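Local coordinates for RNA-dependent RNA Polymerase (Bombyx mori cytoplasmic polyhedrosis virus, PDB 6TZ0), which catalyses RNA-templated RNA synthesis, making plus strands in transcription and minus strands in genome replication of a double-stranded RNA virus, at residues V229-N232 and H233-H236; R465-K468 and S469-A472; Y870-R873 and L874-D877. All coordinates share one frame; numbering follows the deposited sequence.

Contact 1 (V229-N232 and H233-H236); sequences VAMN and HFLH
Phe-234 lies back over the turn before it and touches Ala-230 and Met-231. Its CB sits 3.8 Å from Ala-230 O. CG comes closer to the same carbonyl oxygen. CD2 approaches closest of the ring atoms, 3.1 Å from Ala-230 O. The oxygen meets the ring obliquely. Further out, Phe-234 CE2 reaches Ala-230 CB at 4.3 Å. On the Met-231 side, Phe-234 CD2 is 4.4 Å from Met-231 SD, a loose apolar contact. The ring takes this course because CG stands beside the backbone N and anti to the carbonyl carbon (chi1 -71°), which tips it toward the start of the helix.

All eight residues belong to helix 224-237, and the backbone is regular alpha helix. Phe-234 N bonds to Ala-230 O at 2.9 Å, so this oxygen accepts an amide while the ring lies against it. Leu-235 N bonds in the same way to Met-231 O at 3.0 Å, with an N-H...O angle of 164°. Leu-235 repeats the phenylalanine pattern, its CG 3.3 Å from Met-231 O.

Outside the turn, Met-231 and Phe-234 pack on helix 206-218. The Asn-232 amide is turned to other parts of the chain: OD1 bonds to Tyr-170 OH and Thr-70 N, and ND2 to Thr-68 O. His-233 stacks its ring on Phe-311, and His-236 on Tyr-308.

Contact 2 (R465-K468 and S469-A472); sequences RIFK and SLKA
The Phe-467 ring meets Leu-470 at its edge, near the ring plane. Phe-467 CD1 and Leu-470 CD1 are 4.2 Å apart. The second flat group, the Arg-465 guanidinium, takes no part across the turn. It makes a cation-pi contact with Phe-498 and a salt bridge to Asp-495.

The backbone here ends helix 464-469 and passes into a type I beta turn, Ser-469 to Ala-472, ahead of strand 474-477. Ser-469 N still bonds to Arg-465 O at 3.0 Å, and Leu-470 N to Ile-466 O at 3.1 Å, both four residues back. Leu-470 N also makes a weak bond to Phe-467 O. Next, Lys-471 N turns to Lys-468 O, a weak bond of 3.3 Å that spans three residues. Ser-469 OG is placed between its own N and carbonyl carbon (chi1 69°), which brings it back over Ile-466 O. The bond modelled between them is very short, so its exact length is doubtful. Lys-471 CB rests 3.5 Å from Lys-468 O.

Lys-468 NZ forms a salt bridge with Glu-459, outside the turn. As the helix ends, weak bonds spanning three residues take over from those spanning four. The apolar pair of Phe-467 and Leu-470 gives the neighbouring Viral structural protein 4 chain a surface to pack on, and Gly-327 of that chain touches both.

Contact 3 (Y870-R873 and L874-D877); sequences YKRR and LLYD
Arg-872 and Leu-875 meet at the start of helix 873-878, where a short 3-10 segment precedes the helix. Leu-875 CD1 does most of the touching. It lies 3.9 Å from Arg-872 CG. It also sits over one face of the guanidinium, offset toward the rim, and is 3.9 Å from Arg-872 NH2. The two side chains cross obliquely. Arg-872 is extended from CG to NE, with CG anti to the backbone N (chi1 -172°), and this lays the guanidinium alongside the leucine, under its CD1 methyl. Leu-875 CG stands beside its own backbone N, 3.6 Å from Arg-872 O.

The backbone bonds change in span here. Leu-874 N makes a weak bond to Lys-871 O, 3.4 Å long. Leu-875 N bonds to Arg-872 O at 3.2 Å. Both span three residues, as in a 3-10 turn. Asp-877 N then reaches four residues back to Arg-873 O at 2.9 Å, which is alpha-helical. Arg-873 O also accepts a weaker bond from Tyr-876 N.

The Tyr-876 ring presents its edge to Arg-872 O, with CD2 3.7 Å from that oxygen. Further out, Asp-1017 OD2 joins the side chains of Arg-872 and Tyr-876: it takes a salt bridge from Arg-872 NE and a hydrogen bond from Tyr-876 OH. Arg-873 bonds to Tyr-1022 O through NH2 and makes a cation-pi contact with the Tyr-1022 ring, while Asp-877 OD1 pairs with Arg-852. Arg-873 NH1 and Asp-877 OD2 stay 4.9 Å apart, so any mutual attraction would act at a distance, without a direct bridge.

How the contacts relate
The contacts follow one another along the chain, each closing before the next opens. Contact 1 lies on helix 224-237 in the N-terminal region. Contact 2 ends helix 464-469 in the central polymerase domain. Contact 3 begins helix 873-878 in the C-terminal region. They share no helix or sheet and do not touch. Centres of contacts 1 and 2 are 53 Å apart, and those of contacts 1 and 3 are 45 Å apart. Contacts 2 and 3, 61 Å apart between centres, lie on opposite sides of the chain's centre. All three are separate local packing, away from the nucleotide- and magnesium-binding sites. Contact 2 alone also borders the Viral structural protein 4 chain.

Contact 1 (V229-N232 and H233-H236)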
loop_
_atom_site.group_PDB
_atom_site.type_symbol
_atom_site.label_atom_id
_atom_site.label_comp_id
_atom_site.label_asym_id
_atom_site.label_seq_id
_atom_site.Cartn_x
_atom_site.Cartn_y
_atom_site.Cartn_z
ATOM N N VAL A 229 25.775 0.491 28.985
ATOM C CA VAL A 229 24.425 0.866 29.417
ATOM C C VAL A 229 23.370 0.343 28.439
ATOM O O VAL A 229 22.332 -0.204 28.848
ATOM C CB VAL A 229 24.336 2.395 29.583
ATOM C CG1 VAL A 229 22.928 2.825 29.954
ATOM C CG2 VAL A 229 25.321 2.872 30.623
ATOM N N ALA A 230 23.654 0.449 27.137
ATOM C CA ALA A 230 22.740 -0.030 26.105
ATOM C C ALA A 230 22.547 -1.540 26.173
ATOM O O ALA A 230 21.409 -2.023 26.172
ATOM C CB ALA A 230 23.257 0.381 24.729
ATOM N N MET A 231 23.647 -2.302 26.254
ATOM C CA MET A 231 23.545 -3.762 26.284
ATOM C C MET A 231 22.894 -4.266 27.568
ATOM O O MET A 231 22.150 -5.257 27.539
ATOM C CB MET A 231 24.922 -4.391 26.100
ATOM C CG MET A 231 25.499 -4.225 24.711
ATOM S SD MET A 231 24.443 -4.943 23.446
ATOM C CE MET A 231 24.536 -6.680 23.847
ATOM N N ASN A 232 23.144 -3.591 28.697
ATOM C CA ASN A 232 22.468 -3.960 29.938
ATOM C C ASN A 232 20.968 -3.726 29.835
ATOM O O ASN A 232 20.173 -4.546 30.310
ATOM C CB ASN A 232 23.026 -3.171 31.120
ATOM C CG ASN A 232 24.448 -3.530 31.450
ATOM O OD1 ASN A 232 24.866 -4.670 31.290
ATOM N ND2 ASN A 232 25.191 -2.565 31.964
ATOM N N HIS A 233 20.561 -2.627 29.187
ATOM C CA HIS A 233 19.135 -2.369 29.017
ATOM C C HIS A 233 18.486 -3.368 28.061
ATOM O O HIS A 233 17.339 -3.778 28.276
ATOM C CB HIS A 233 18.914 -0.932 28.545
ATOM C CG HIS A 233 17.473 -0.569 28.365
ATOM N ND1 HIS A 233 16.585 -0.512 29.418
ATOM C CD2 HIS A 233 16.773 -0.210 27.264
ATOM C CE1 HIS A 233 15.394 -0.162 28.969
ATOM N NE2 HIS A 233 15.484 0.034 27.666
ATOM N N PHE A 234 19.197 -3.784 27.009
ATOM C CA PHE A 234 18.605 -4.756 26.091
ATOM C C PHE A 234 18.448 -6.124 26.747
ATOM O O PHE A 234 17.429 -6.796 26.551
ATOM C CB PHE A 234 19.416 -4.893 24.800
ATOM C CG PHE A 234 19.341 -3.699 23.889
ATOM C CD1 PHE A 234 18.123 -3.264 23.398
ATOM C CD2 PHE A 234 20.492 -3.104 23.410
ATOM C CE1 PHE A 234 18.052 -2.187 22.535
ATOM C CE2 PHE A 234 20.427 -2.029 22.542
ATOM C CZ PHE A 234 19.206 -1.577 22.102
ATOM N N LEU A 235 19.426 -6.542 27.559
ATOM C CA LEU A 235 19.274 -7.804 28.281
ATOM C C LEU A 235 18.197 -7.721 29.362
ATOM O O LEU A 235 17.494 -8.713 29.615
ATOM C CB LEU A 235 20.618 -8.218 28.867
ATOM C CG LEU A 235 21.639 -8.535 27.773
ATOM C CD1 LEU A 235 23.013 -8.744 28.349
ATOM C CD2 LEU A 235 21.203 -9.743 26.967
ATOM N N HIS A 236 18.026 -6.545 29.979
ATOM C CA HIS A 236 16.919 -6.357 30.911
ATOM C C HIS A 236 15.570 -6.467 30.217
ATOM O O HIS A 236 14.612 -6.999 30.785
ATOM C CB HIS A 236 17.020 -5.004 31.606
ATOM C CG HIS A 236 15.835 -4.696 32.461
ATOM N ND1 HIS A 236 15.632 -5.285 33.689
ATOM C CD2 HIS A 236 14.764 -3.897 32.245
ATOM C CE1 HIS A 236 14.500 -4.845 34.205
ATOM N NE2 HIS A 236 13.956 -3.999 33.350
#

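Contact 2 (R465-K468 and S469-A472)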
loop_
_atom_site.group_PDB
_atom_site.type_symbol
_atom_site.label_atom_id
_atom_site.label_comp_id
_atom_site.label_asym_id
_atom_site.label_seq_id
_atom_site.Cartn_x
_atom_site.Cartn_y
_atom_site.Cartn_z
ATOM N N ARG A 465 -19.315 -8.691 -13.135
ATOM C CA ARG A 465 -17.958 -8.789 -12.615
ATOM C C ARG A 465 -17.840 -8.207 -11.208
ATOM O O ARG A 465 -17.161 -8.779 -10.344
ATOM C CB ARG A 465 -17.020 -8.085 -13.593
ATOM C CG ARG A 465 -15.602 -7.990 -13.154
ATOM C CD ARG A 465 -14.704 -7.554 -14.286
ATOM N NE ARG A 465 -15.007 -6.238 -14.841
ATOM C CZ ARG A 465 -14.495 -5.095 -14.398
ATOM N NH1 ARG A 465 -14.818 -3.957 -14.989
ATOM N NH2 ARG A 465 -13.659 -5.088 -13.372
ATOM N N ILE A 466 -18.548 -7.110 -10.945
ATOM C CA ILE A 466 -18.485 -6.446 -9.646
ATOM C C ILE A 466 -19.144 -7.304 -8.568
ATOM O O ILE A 466 -18.608 -7.481 -7.463
ATOM C CB ILE A 466 -19.149 -5.064 -9.747
ATOM C CG1 ILE A 466 -18.522 -4.248 -10.884
ATOM C CG2 ILE A 466 -19.058 -4.339 -8.436
ATOM C CD1 ILE A 466 -17.047 -3.988 -10.733
ATOM N N PHE A 467 -20.307 -7.875 -8.885
ATOM C CA PHE A 467 -20.987 -8.719 -7.913
ATOM C C PHE A 467 -20.255 -10.035 -7.721
ATOM O O PHE A 467 -20.308 -10.615 -6.637
ATOM C CB PHE A 467 -22.426 -8.982 -8.340
ATOM C CG PHE A 467 -23.203 -7.742 -8.635
ATOM C CD1 PHE A 467 -23.432 -6.801 -7.654
ATOM C CD2 PHE A 467 -23.770 -7.557 -9.882
ATOM C CE1 PHE A 467 -24.160 -5.666 -7.926
ATOM C CE2 PHE A 467 -24.504 -6.432 -10.158
ATOM C CZ PHE A 467 -24.702 -5.487 -9.180
ATOM N N LYS A 468 -19.567 -10.513 -8.757
ATOM C CA LYS A 468 -18.703 -11.676 -8.597
ATOM C C LYS A 468 -17.542 -11.373 -7.657
ATOM O O LYS A 468 -17.135 -12.229 -6.865
ATOM C CB LYS A 468 -18.193 -12.125 -9.965
ATOM C CG LYS A 468 -17.353 -13.375 -9.945
ATOM C CD LYS A 468 -16.975 -13.796 -11.349
ATOM C CE LYS A 468 -15.935 -12.857 -11.931
ATOM N NZ LYS A 468 -15.443 -13.327 -13.257
ATOM N N SER A 469 -17.012 -10.151 -7.715
ATOM C CA SER A 469 -15.940 -9.771 -6.800
ATOM C C SER A 469 -16.411 -9.597 -5.368
ATOM O O SER A 469 -15.611 -9.776 -4.445
ATOM C CB SER A 469 -15.304 -8.470 -7.229
ATOM O OG SER A 469 -16.200 -7.389 -7.053
ATOM N N LEU A 470 -17.680 -9.248 -5.156
ATOM C CA LEU A 470 -18.196 -9.152 -3.788
ATOM C C LEU A 470 -18.288 -10.495 -3.064
ATOM O O LEU A 470 -18.595 -10.509 -1.868
ATOM C CB LEU A 470 -19.575 -8.499 -3.771
ATOM C CG LEU A 470 -19.655 -7.008 -4.072
ATOM C CD1 LEU A 470 -21.099 -6.579 -4.133
ATOM C CD2 LEU A 470 -18.907 -6.238 -3.017
ATOM N N LYS A 471 -18.049 -11.610 -3.750
ATOM C CA LYS A 471 -18.110 -12.939 -3.166
ATOM C C LYS A 471 -16.755 -13.416 -2.654
ATOM O O LYS A 471 -16.707 -14.292 -1.787
ATOM C CB LYS A 471 -18.644 -13.898 -4.228
ATOM C CG LYS A 471 -19.127 -15.245 -3.765
ATOM C CD LYS A 471 -19.498 -16.065 -4.985
ATOM C CE LYS A 471 -20.707 -15.466 -5.686
ATOM N NZ LYS A 471 -21.163 -16.276 -6.842
ATOM N N ALA A 472 -15.656 -12.866 -3.168
ATOM C CA ALA A 472 -14.270 -13.226 -2.917
ATOM C C ALA A 472 -13.748 -12.564 -1.645
ATOM O O ALA A 472 -14.128 -11.433 -1.327
ATOM C CB ALA A 472 -13.397 -12.814 -4.098
#

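Contact 3 (Y870-R873 and L874-D877)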
loop_
_atom_site.group_PDB
_atom_site.type_symbol
_atom_site.label_atom_id
_atom_site.label_comp_id
_atom_site.label_asym_id
_atom_site.label_seq_id
_atom_site.Cartn_x
_atom_site.Cartn_y
_atom_site.Cartn_z
ATOM N N TYR A 870 33.514 8.061 -12.534
ATOM C CA TYR A 870 34.544 8.865 -11.890
ATOM C C TYR A 870 35.483 8.018 -11.034
ATOM O O TYR A 870 36.578 8.477 -10.693
ATOM C CB TYR A 870 33.878 9.973 -11.066
ATOM C CG TYR A 870 34.832 10.950 -10.421
ATOM C CD1 TYR A 870 35.590 11.819 -11.194
ATOM C CD2 TYR A 870 34.955 11.023 -9.039
ATOM C CE1 TYR A 870 36.460 12.712 -10.614
ATOM C CE2 TYR A 870 35.818 11.922 -8.446
ATOM C CZ TYR A 870 36.568 12.764 -9.243
ATOM O OH TYR A 870 37.431 13.662 -8.660
ATOM N N LYS A 871 35.110 6.774 -10.726
ATOM C CA LYS A 871 35.994 5.887 -9.980
ATOM C C LYS A 871 37.158 5.371 -10.822
ATOM O O LYS A 871 38.113 4.817 -10.269
ATOM C CB LYS A 871 35.194 4.715 -9.416
ATOM C CG LYS A 871 34.155 5.116 -8.398
ATOM C CD LYS A 871 34.808 5.689 -7.161
ATOM C CE LYS A 871 35.521 4.608 -6.387
ATOM N NZ LYS A 871 36.111 5.135 -5.130
ATOM N N ARG A 872 37.106 5.545 -12.146
ATOM C CA ARG A 872 38.195 5.107 -13.011
ATOM C C ARG A 872 39.417 6.013 -12.889
ATOM O O ARG A 872 40.532 5.593 -13.214
ATOM C CB ARG A 872 37.689 5.028 -14.457
ATOM C CG ARG A 872 38.647 4.397 -15.444
ATOM C CD ARG A 872 38.051 4.176 -16.806
ATOM N NE ARG A 872 39.086 3.728 -17.733
ATOM C CZ ARG A 872 39.462 2.463 -17.887
ATOM N NH1 ARG A 872 40.416 2.160 -18.751
ATOM N NH2 ARG A 872 38.881 1.500 -17.185
ATOM N N ARG A 873 39.242 7.224 -12.360
ATOM C CA ARG A 873 40.351 8.150 -12.185
ATOM C C ARG A 873 41.332 7.688 -11.109
ATOM O O ARG A 873 42.470 8.169 -11.074
ATOM C CB ARG A 873 39.785 9.535 -11.859
ATOM C CG ARG A 873 40.756 10.695 -11.929
ATOM C CD ARG A 873 40.053 12.000 -11.658
ATOM N NE ARG A 873 40.987 13.114 -11.663
ATOM C CZ ARG A 873 41.609 13.567 -10.581
ATOM N NH1 ARG A 873 41.390 13.005 -9.404
ATOM N NH2 ARG A 873 42.445 14.585 -10.674
ATOM N N LEU A 874 40.935 6.747 -10.248
ATOM C CA LEU A 874 41.861 6.217 -9.251
ATOM C C LEU A 874 42.968 5.391 -9.896
ATOM O O LEU A 874 44.090 5.353 -9.377
ATOM C CB LEU A 874 41.096 5.385 -8.225
ATOM C CG LEU A 874 41.868 4.899 -6.998
ATOM C CD1 LEU A 874 42.319 6.082 -6.165
ATOM C CD2 LEU A 874 41.031 3.941 -6.182
ATOM N N LEU A 875 42.676 4.759 -11.040
ATOM C CA LEU A 875 43.689 4.025 -11.796
ATOM C C LEU A 875 44.813 4.936 -12.260
ATOM O O LEU A 875 45.975 4.519 -12.311
ATOM C CB LEU A 875 43.058 3.361 -13.018
ATOM C CG LEU A 875 41.956 2.321 -12.872
ATOM C CD1 LEU A 875 41.428 1.955 -14.250
ATOM C CD2 LEU A 875 42.463 1.098 -12.150
ATOM N N TYR A 876 44.486 6.177 -12.595
ATOM C CA TYR A 876 45.469 7.149 -13.041
ATOM C C TYR A 876 46.084 7.912 -11.884
ATOM O O TYR A 876 47.241 8.334 -11.977
ATOM C CB TYR A 876 44.810 8.115 -14.022
ATOM C CG TYR A 876 44.388 7.452 -15.305
ATOM C CD1 TYR A 876 45.282 7.300 -16.351
ATOM C CD2 TYR A 876 43.104 6.949 -15.459
ATOM C CE1 TYR A 876 44.905 6.690 -17.527
ATOM C CE2 TYR A 876 42.719 6.331 -16.629
ATOM C CZ TYR A 876 43.627 6.206 -17.657
ATOM O OH TYR A 876 43.262 5.593 -18.828
ATOM N N ASP A 877 45.334 8.086 -10.795
ATOM C CA ASP A 877 45.867 8.733 -9.603
ATOM C C ASP A 877 46.938 7.873 -8.944
ATOM O O ASP A 877 47.929 8.400 -8.428
ATOM C CB ASP A 877 44.727 9.026 -8.625
ATOM C CG ASP A 877 45.110 10.019 -7.546
ATOM O OD1 ASP A 877 46.231 10.563 -7.585
ATOM O OD2 ASP A 877 44.283 10.253 -6.640
#